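PDB 3B1N: ribokinase, putative from Burkholderia thailandensis, which binds ADP and the nucleoside analogue mizoribine in adjoining pockets and probably phosphorylates nucleosides, as a kinase of the ribokinase (pfkB) family. Local coordinates for residues A270-L282 / Y292-E304. Sequence-based numbering, arbitrary orientation.
Sequences ATAGRLASLMGAL and YAPTRAEIDARFE. With ADP (adenosine-5'-diphosphate), chain G.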
ATOM      1  N   ALA B 270     -34.496  -1.965   8.805  1.00 14.01           N
ATOM      2  CA  ALA B 270     -34.314  -3.249   8.138  1.00 13.46           C
ATOM      3  C   ALA B 270     -34.161  -3.089   6.626  1.00 12.62           C
ATOM      4  O   ALA B 270     -33.325  -3.734   5.953  1.00 13.08           O
ATOM      5  CB  ALA B 270     -35.545  -4.177   8.430  1.00 14.35           C
ATOM      6  N   THR B 271     -34.986  -2.213   6.068  1.00 12.55           N
ATOM      7  CA  THR B 271     -34.997  -2.012   4.634  1.00 12.08           C
ATOM      8  C   THR B 271     -33.872  -1.072   4.158  1.00 11.44           C
ATOM      9  O   THR B 271     -33.255  -1.284   3.120  1.00 12.18           O
ATOM     10  CB  THR B 271     -36.379  -1.502   4.145  1.00 13.09           C
ATOM     11  OG1 THR B 271     -37.354  -2.454   4.590  1.00 15.61           O
ATOM     12  CG2 THR B 271     -36.457  -1.403   2.629  1.00 13.80           C
ATOM     13  N   ALA B 272     -33.631  -0.010   4.924  1.00 11.76           N
ATOM     14  CA  ALA B 272     -32.543   0.922   4.580  1.00 10.94           C
ATOM     15  C   ALA B 272     -31.249   0.129   4.612  1.00 11.51           C
ATOM     16  O   ALA B 272     -30.398   0.303   3.739  1.00 10.87           O
ATOM     17  CB  ALA B 272     -32.466   2.063   5.587  1.00 10.29           C
ATOM     18  N   GLY B 273     -31.107  -0.700   5.632  1.00 11.52           N
ATOM     19  CA  GLY B 273     -29.887  -1.539   5.768  1.00 10.49           C
ATOM     20  C   GLY B 273     -29.751  -2.480   4.590  1.00 10.91           C
ATOM     21  O   GLY B 273     -28.639  -2.650   4.074  1.00  9.91           O
ATOM     22  N   ARG B 274     -30.852  -3.114   4.157  1.00  9.92           N
ATOM     23  CA  ARG B 274     -30.727  -4.072   3.069  1.00 10.26           C
ATOM     24  C   ARG B 274     -30.396  -3.365   1.757  1.00 10.22           C
ATOM     25  O   ARG B 274     -29.651  -3.900   0.924  1.00 10.31           O
ATOM     26  CB  ARG B 274     -32.022  -4.903   2.965  1.00 10.34           C
ATOM     27  CG  ARG B 274     -32.051  -5.963   4.030  1.00 12.38           C
ATOM     28  CD  ARG B 274     -33.433  -6.616   4.076  1.00 13.19           C
ATOM     29  NE  ARG B 274     -33.387  -7.794   4.975  1.00 13.94           N
ATOM     30  CZ  ARG B 274     -33.316  -7.725   6.303  1.00 14.47           C
ATOM     31  NH1 ARG B 274     -33.249  -6.563   6.963  1.00 13.91           N
ATOM     32  NH2 ARG B 274     -33.295  -8.880   7.008  1.00 17.52           N
ATOM     33  N   LEU B 275     -30.930  -2.145   1.559  1.00  9.74           N
ATOM     34  CA  LEU B 275     -30.582  -1.415   0.353  1.00  8.54           C
ATOM     35  C   LEU B 275     -29.075  -1.076   0.357  1.00  9.70           C
ATOM     36  O   LEU B 275     -28.437  -1.222  -0.684  1.00 10.41           O
ATOM     37  CB  LEU B 275     -31.455  -0.133   0.223  1.00  9.25           C
ATOM     38  CG  LEU B 275     -31.123   0.694  -1.013  1.00 10.33           C
ATOM     39  CD1 LEU B 275     -31.461  -0.038  -2.321  1.00 12.75           C
ATOM     40  CD2 LEU B 275     -31.934   2.024  -0.955  1.00 12.23           C
ATOM     41  N   ALA B 276     -28.586  -0.597   1.494  1.00  9.62           N
ATOM     42  CA  ALA B 276     -27.163  -0.267   1.679  1.00  8.92           C
ATOM     43  C   ALA B 276     -26.319  -1.519   1.356  1.00  9.19           C
ATOM     44  O   ALA B 276     -25.316  -1.448   0.636  1.00  8.86           O
ATOM     45  CB  ALA B 276     -26.958   0.176   3.099  1.00  7.97           C
ATOM     46  N   SER B 277     -26.714  -2.657   1.924  1.00  9.04           N
ATOM     47  CA  SER B 277     -26.024  -3.943   1.745  1.00  8.81           C
ATOM     48  C   SER B 277     -25.997  -4.335   0.268  1.00  8.90           C
ATOM     49  O   SER B 277     -24.933  -4.721  -0.288  1.00  9.55           O
ATOM     50  CB  SER B 277     -26.766  -4.973   2.567  1.00  9.63           C
ATOM     51  OG  SER B 277     -26.061  -6.198   2.453  1.00 11.54           O
ATOM     52  N   LEU B 278     -27.121  -4.138  -0.412  1.00  9.08           N
ATOM     53  CA  LEU B 278     -27.171  -4.394  -1.849  1.00  8.94           C
ATOM     54  C   LEU B 278     -26.207  -3.501  -2.599  1.00  8.90           C
ATOM     55  O   LEU B 278     -25.457  -3.983  -3.474  1.00  9.47           O
ATOM     56  CB  LEU B 278     -28.576  -4.217  -2.406  1.00  9.95           C
ATOM     57  CG  LEU B 278     -28.725  -4.285  -3.901  1.00 10.26           C
ATOM     58  CD1 LEU B 278     -28.300  -5.620  -4.464  1.00 12.74           C
ATOM     59  CD2 LEU B 278     -30.189  -3.991  -4.260  1.00 13.64           C
ATOM     60  N   MET B 279     -26.182  -2.201  -2.274  1.00  8.43           N
ATOM     61  CA  MET B 279     -25.242  -1.324  -3.016  1.00  9.46           C
ATOM     62  C   MET B 279     -23.783  -1.768  -2.816  1.00  8.82           C
ATOM     63  O   MET B 279     -23.028  -1.723  -3.798  1.00  9.27           O
ATOM     64  CB  MET B 279     -25.427   0.117  -2.543  1.00  8.56           C
ATOM     65  CG  MET B 279     -26.846   0.695  -2.903  1.00 10.74           C
ATOM     66  SD  MET B 279     -27.211   0.817  -4.632  1.00 11.00           S
ATOM     67  CE  MET B 279     -26.247   2.278  -5.111  1.00 12.09           C
ATOM     68  N   GLY B 280     -23.427  -2.184  -1.599  1.00  8.69           N
ATOM     69  CA  GLY B 280     -22.090  -2.718  -1.340  1.00  9.17           C
ATOM     70  C   GLY B 280     -21.773  -3.901  -2.241  1.00  9.50           C
ATOM     71  O   GLY B 280     -20.645  -4.017  -2.806  1.00  9.23           O
ATOM     72  N   ALA B 281     -22.742  -4.793  -2.403  1.00  9.80           N
ATOM     73  CA  ALA B 281     -22.540  -5.970  -3.305  1.00 10.20           C
ATOM     74  C   ALA B 281     -22.478  -5.641  -4.751  1.00 11.39           C
ATOM     75  O   ALA B 281     -21.742  -6.305  -5.511  1.00 11.58           O
ATOM     76  CB  ALA B 281     -23.637  -7.025  -3.041  1.00 10.27           C
ATOM     77  N   LEU B 282     -23.235  -4.647  -5.206  1.00  9.14           N
ATOM     78  CA  LEU B 282     -23.158  -4.290  -6.627  1.00 10.27           C
ATOM     79  C   LEU B 282     -21.823  -3.631  -6.942  1.00 11.82           C
ATOM     80  O   LEU B 282     -21.227  -3.837  -7.990  1.00 12.95           O
ATOM     81  CB  LEU B 282     -24.295  -3.355  -7.017  1.00 10.02           C
ATOM     82  CG  LEU B 282     -25.669  -3.952  -6.743  1.00 10.46           C
ATOM     83  CD1 LEU B 282     -26.728  -2.895  -6.955  1.00 11.63           C
ATOM     84  CD2 LEU B 282     -25.862  -5.117  -7.762  1.00 13.02           C
ATOM     85  N   TYR B 292     -19.255   0.512 -11.096  1.00 12.35           N
ATOM     86  CA  TYR B 292     -20.584  -0.101 -11.129  1.00 11.75           C
ATOM     87  C   TYR B 292     -21.629   0.919 -11.559  1.00 12.75           C
ATOM     88  O   TYR B 292     -21.608   2.067 -11.120  1.00 13.29           O
ATOM     89  CB  TYR B 292     -20.938  -0.775  -9.796  1.00 12.65           C
ATOM     90  CG  TYR B 292     -21.338   0.147  -8.637  1.00 10.00           C
ATOM     91  CD1 TYR B 292     -20.471   1.146  -8.163  1.00  9.56           C
ATOM     92  CD2 TYR B 292     -22.597   0.016  -8.043  1.00  8.46           C
ATOM     93  CE1 TYR B 292     -20.879   1.958  -7.100  1.00  9.82           C
ATOM     94  CE2 TYR B 292     -23.004   0.810  -6.991  1.00 10.70           C
ATOM     95  CZ  TYR B 292     -22.115   1.812  -6.541  1.00 10.01           C
ATOM     96  OH  TYR B 292     -22.541   2.620  -5.515  1.00 10.14           O
ATOM     97  N   ALA B 293     -22.470   0.534 -12.511  1.00 12.96           N
ATOM     98  CA  ALA B 293     -23.451   1.472 -13.024  1.00 12.56           C
ATOM     99  C   ALA B 293     -24.806   0.778 -13.258  1.00 13.47           C
ATOM    100  O   ALA B 293     -25.348   0.831 -14.402  1.00 16.44           O
ATOM    101  CB  ALA B 293     -22.916   2.128 -14.331  1.00 11.58           C
ATOM    102  N   PRO B 294     -25.393   0.167 -12.212  1.00 13.76           N
ATOM    103  CA  PRO B 294     -26.739  -0.380 -12.319  1.00 14.11           C
ATOM    104  C   PRO B 294     -27.775   0.705 -12.631  1.00 14.96           C
ATOM    105  O   PRO B 294     -27.697   1.839 -12.136  1.00 15.16           O
ATOM    106  CB  PRO B 294     -26.990  -1.001 -10.933  1.00 13.87           C
ATOM    107  CG  PRO B 294     -26.183  -0.065 -10.008  1.00 13.42           C
ATOM    108  CD  PRO B 294     -24.928   0.221 -10.804  1.00 12.70           C
ATOM    109  N   THR B 295     -28.749   0.341 -13.456  1.00 14.89           N
ATOM    110  CA  THR B 295     -29.890   1.199 -13.608  1.00 16.03           C
ATOM    111  C   THR B 295     -30.725   1.123 -12.362  1.00 15.11           C
ATOM    112  O   THR B 295     -30.639   0.199 -11.518  1.00 15.43           O
ATOM    113  CB  THR B 295     -30.772   0.806 -14.808  1.00 15.49           C
ATOM    114  OG1 THR B 295     -31.352  -0.465 -14.558  1.00 18.44           O
ATOM    115  CG2 THR B 295     -29.954   0.795 -16.100  1.00 19.29           C
ATOM    116  N   ARG B 296     -31.566   2.123 -12.209  1.00 16.53           N
ATOM    117  CA  ARG B 296     -32.405   2.106 -11.052  1.00 17.13           C
ATOM    118  C   ARG B 296     -33.360   0.896 -11.046  1.00 17.19           C
ATOM    119  O   ARG B 296     -33.598   0.290 -10.017  1.00 18.08           O
ATOM    120  CB  ARG B 296     -33.176   3.430 -10.982  1.00 18.28           C
ATOM    121  CG  ARG B 296     -33.989   3.495  -9.770  1.00 18.72           C
ATOM    122  CD  ARG B 296     -33.066   3.818  -8.642  1.00 27.13           C
ATOM    123  NE  ARG B 296     -33.755   4.084  -7.382  1.00 31.35           N
ATOM    124  CZ  ARG B 296     -34.300   3.132  -6.640  1.00 29.24           C
ATOM    125  NH1 ARG B 296     -34.239   1.883  -7.060  1.00 29.17           N
ATOM    126  NH2 ARG B 296     -34.883   3.442  -5.502  1.00 32.24           N
ATOM    127  N   ALA B 297     -33.866   0.530 -12.238  1.00 16.94           N
ATOM    128  CA  ALA B 297     -34.701  -0.689 -12.355  1.00 18.62           C
ATOM    129  C   ALA B 297     -33.933  -1.938 -11.943  1.00 17.44           C
ATOM    130  O   ALA B 297     -34.499  -2.785 -11.227  1.00 19.41           O
ATOM    131  CB  ALA B 297     -35.260  -0.846 -13.788  1.00 19.26           C
ATOM    132  N   GLU B 298     -32.665  -2.053 -12.358  1.00 16.48           N
ATOM    133  CA  GLU B 298     -31.788  -3.182 -11.939  1.00 16.00           C
ATOM    134  C   GLU B 298     -31.595  -3.258 -10.414  1.00 15.96           C
ATOM    135  O   GLU B 298     -31.643  -4.317  -9.805  1.00 16.04           O
ATOM    136  CB  GLU B 298     -30.421  -3.103 -12.619  1.00 17.03           C
ATOM    137  CG  GLU B 298     -30.430  -3.574 -14.112  1.00 21.97           C
ATOM    138  CD  GLU B 298     -29.179  -3.144 -14.899  1.00 29.08           C
ATOM    139  OE1 GLU B 298     -28.322  -2.410 -14.351  1.00 25.57           O
ATOM    140  OE2 GLU B 298     -29.039  -3.529 -16.090  1.00 29.29           O
ATOM    141  N   ILE B 299     -31.418  -2.100  -9.772  1.00 14.21           N
ATOM    142  CA  ILE B 299     -31.329  -2.079  -8.331  1.00 13.60           C
ATOM    143  C   ILE B 299     -32.580  -2.648  -7.674  1.00 13.67           C
ATOM    144  O   ILE B 299     -32.482  -3.511  -6.784  1.00 13.74           O
ATOM    145  CB  ILE B 299     -31.023  -0.635  -7.806  1.00 12.62           C
ATOM    146  CG1 ILE B 299     -29.637  -0.210  -8.282  1.00 12.31           C
ATOM    147  CG2 ILE B 299     -31.072  -0.634  -6.256  1.00 14.06           C
ATOM    148  CD1 ILE B 299     -29.297   1.291  -8.086  1.00 13.80           C
ATOM    149  N   ASP B 300     -33.764  -2.169  -8.101  1.00 15.92           N
ATOM    150  CA  ASP B 300     -35.020  -2.697  -7.548  1.00 17.09           C
ATOM    151  C   ASP B 300     -35.214  -4.191  -7.813  1.00 15.16           C
ATOM    152  O   ASP B 300     -35.632  -4.906  -6.916  1.00 16.64           O
ATOM    153  CB  ASP B 300     -36.225  -1.918  -8.054  1.00 17.82           C
ATOM    154  CG  ASP B 300     -36.339  -0.529  -7.426  1.00 25.43           C
ATOM    155  OD1 ASP B 300     -35.656  -0.214  -6.401  1.00 29.34           O
ATOM    156  OD2 ASP B 300     -37.159   0.253  -7.975  1.00 33.29           O
ATOM    157  N   ALA B 301     -34.837  -4.618  -9.016  1.00 16.91           N
ATOM    158  CA  ALA B 301     -34.960  -6.058  -9.382  1.00 16.36           C
ATOM    159  C   ALA B 301     -34.037  -6.913  -8.535  1.00 15.71           C
ATOM    160  O   ALA B 301     -34.420  -7.992  -8.053  1.00 15.85           O
ATOM    161  CB  ALA B 301     -34.691  -6.251 -10.863  1.00 17.66           C
ATOM    162  N   ARG B 302     -32.791  -6.464  -8.313  1.00 14.51           N
ATOM    163  CA  ARG B 302     -31.881  -7.216  -7.489  1.00 14.33           C
ATOM    164  C   ARG B 302     -32.266  -7.207  -6.005  1.00 13.63           C
ATOM    165  O   ARG B 302     -32.040  -8.182  -5.276  1.00 13.53           O
ATOM    166  CB  ARG B 302     -30.451  -6.650  -7.648  1.00 14.32           C
ATOM    167  CG  ARG B 302     -29.765  -6.940  -8.989  1.00 18.10           C
ATOM    168  CD  ARG B 302     -29.199  -8.402  -9.049  1.00 21.80           C
ATOM    169  NE  ARG B 302     -28.165  -8.704  -8.028  1.00 25.56           N
ATOM    170  CZ  ARG B 302     -26.858  -8.488  -8.179  1.00 25.84           C
ATOM    171  NH1 ARG B 302     -26.390  -7.946  -9.309  1.00 23.38           N
ATOM    172  NH2 ARG B 302     -26.016  -8.821  -7.191  1.00 27.25           N
ATOM    173  N   PHE B 303     -32.896  -6.112  -5.534  1.00 13.23           N
ATOM    174  CA  PHE B 303     -33.354  -6.069  -4.170  1.00 13.18           C
ATOM    175  C   PHE B 303     -34.469  -7.129  -3.987  1.00 14.65           C
ATOM    176  O   PHE B 303     -34.433  -7.884  -3.027  1.00 14.76           O
ATOM    177  CB  PHE B 303     -33.921  -4.662  -3.828  1.00 12.04           C
ATOM    178  CG  PHE B 303     -34.281  -4.503  -2.372  1.00 13.46           C
ATOM    179  CD1 PHE B 303     -33.444  -3.805  -1.457  1.00 11.92           C
ATOM    180  CD2 PHE B 303     -35.441  -5.069  -1.849  1.00 14.74           C
ATOM    181  CE1 PHE B 303     -33.745  -3.694  -0.086  1.00 13.56           C
ATOM    182  CE2 PHE B 303     -35.741  -4.968  -0.504  1.00 14.88           C
ATOM    183  CZ  PHE B 303     -34.906  -4.266   0.420  1.00 14.26           C
ATOM    184  N   GLU B 304     -35.385  -7.169  -4.964  1.00 17.40           N
ATOM    185  CA  GLU B 304     -36.471  -8.151  -4.942  1.00 20.91           C
ATOM    186  C   GLU B 304     -35.923  -9.575  -4.944  1.00 19.87           C
ATOM    187  O   GLU B 304     -36.379 -10.395  -4.170  1.00 21.36           O
ATOM    188  CB  GLU B 304     -37.375  -7.934  -6.149  1.00 21.03           C
ATOM    189  CG  GLU B 304     -38.326  -6.802  -5.969  1.00 28.93           C
ATOM    190  CD  GLU B 304     -39.700  -7.284  -5.514  1.00 37.12           C
ATOM    191  OE1 GLU B 304     -40.604  -6.425  -5.440  1.00 42.03           O
ATOM    192  OE2 GLU B 304     -39.866  -8.502  -5.231  1.00 41.35           O
TER
HETATM  193  PB  ADP G 402     -15.595  -0.607   4.173  1.00 12.87           P
HETATM  194  O1B ADP G 402     -14.426  -1.192   4.952  1.00 20.07           O
HETATM  195  O2B ADP G 402     -16.048   0.663   4.826  1.00 15.69           O
HETATM  196  O3B ADP G 402     -15.530  -0.454   2.694  1.00 12.80           O
HETATM  197  PA  ADP G 402     -17.108  -3.178   4.485  1.00 11.76           P
HETATM  198  O1A ADP G 402     -15.903  -3.968   3.956  1.00 12.78           O
HETATM  199  O2A ADP G 402     -17.634  -3.466   5.858  1.00 12.19           O
HETATM  200  O3A ADP G 402     -16.872  -1.615   4.498  1.00 14.35           O
HETATM  201  O5' ADP G 402     -18.160  -3.418   3.353  1.00 10.82           O
HETATM  202  C5' ADP G 402     -19.364  -2.646   3.436  1.00 10.81           C
HETATM  203  C4' ADP G 402     -20.595  -3.404   2.961  1.00  9.30           C
HETATM  204  O4' ADP G 402     -20.414  -3.783   1.580  1.00 10.44           O
HETATM  205  C3' ADP G 402     -20.856  -4.727   3.721  1.00 11.39           C
HETATM  206  O3' ADP G 402     -21.552  -4.492   4.955  1.00 12.01           O
HETATM  207  C2' ADP G 402     -21.576  -5.521   2.660  1.00 11.27           C
HETATM  208  O2' ADP G 402     -22.975  -5.163   2.645  1.00 11.50           O
HETATM  209  C1' ADP G 402     -20.955  -5.081   1.364  1.00 11.81           C
HETATM  210  N9  ADP G 402     -19.817  -5.985   1.038  1.00 11.55           N
HETATM  211  C8  ADP G 402     -18.488  -5.865   1.356  1.00 12.61           C
HETATM  212  N7  ADP G 402     -17.797  -6.960   0.902  1.00 11.64           N
HETATM  213  C5  ADP G 402     -18.686  -7.791   0.379  1.00 11.95           C
HETATM  214  C6  ADP G 402     -18.629  -9.119  -0.228  1.00 13.91           C
HETATM  215  N6  ADP G 402     -17.411  -9.723  -0.326  1.00 15.72           N
HETATM  216  N1  ADP G 402     -19.750  -9.667  -0.659  1.00 13.64           N
HETATM  217  C2  ADP G 402     -20.952  -9.053  -0.553  1.00 15.35           C
HETATM  218  N3  ADP G 402     -21.070  -7.827  -0.027  1.00 13.61           N
HETATM  219  C4  ADP G 402     -20.013  -7.180   0.464  1.00 11.38           C
HETATM  220  O   HOH W   1     -22.809  -8.212  -7.192  1.00 18.68           O
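Ile299 and Phe303, one turn apart on helix 296-304, fit as knobs into neighbouring holes of helix 270-282. Ile299 enters among Leu275, Leu278, Met279 and Leu282: its CG2 branch lies 4.0 Å from Leu275 CD1, while its CD1 tip reaches the Met279 sulfur. A beta-branched side chain suits the site because it sends apolar carbon two ways from CB. Phe303, with CG anti to the backbone N (chi1 -174°), swings a flat ring among Thr271, Arg274, Leu275 and Leu278, its CE1 edge 3.6 Å from the backbone N of Leu275. Between the knobs, Leu278 pushes CD2 onto the opposing backbone, 3.4 Å from Ile299 O, while CD1 meets Arg302 CB. At the C-terminal end of 270-282, Leu282 uses its two methyls for different partners: CD1 meets Pro294 and Ile299, and CD2 lies over one guanidinium face of Arg302, 3.3 Å from NH1. Bends at chi2 and chi3 bring this flat group against Leu282; its face takes a methyl while its edge stays polar, NH2 donating to an in-plane water that donates to Ala281 O, and NH1 forming a long, weak ion pair with Glu243.

The helix directions differ by 112°, with 10.5 Å between axes. The contact joins two successive C-terminal helices of the Rossmann-like ribokinase fold, and the first also borders the nucleotide: Ser277 OG accepts from ADP O2' (3.3 Å), and Gly280, lacking a side chain, lets CA come 3.5 Å from ADP O4'.

Tyr292, on the connecting loop, packs its broad ring along the Leu282 backbone and receives Met279 CE at its edge. Thr295 and Glu298 then start the second helix with a capping box, the threonine hydroxyl accepting from Glu298 N and Glu298 OE1 from Thr295 N. Farther out, the Phe303 ring meets Tyr309 edge-to-face, and Tyr309 OH and Asp268 both hydrogen-bond Thr271 OG1.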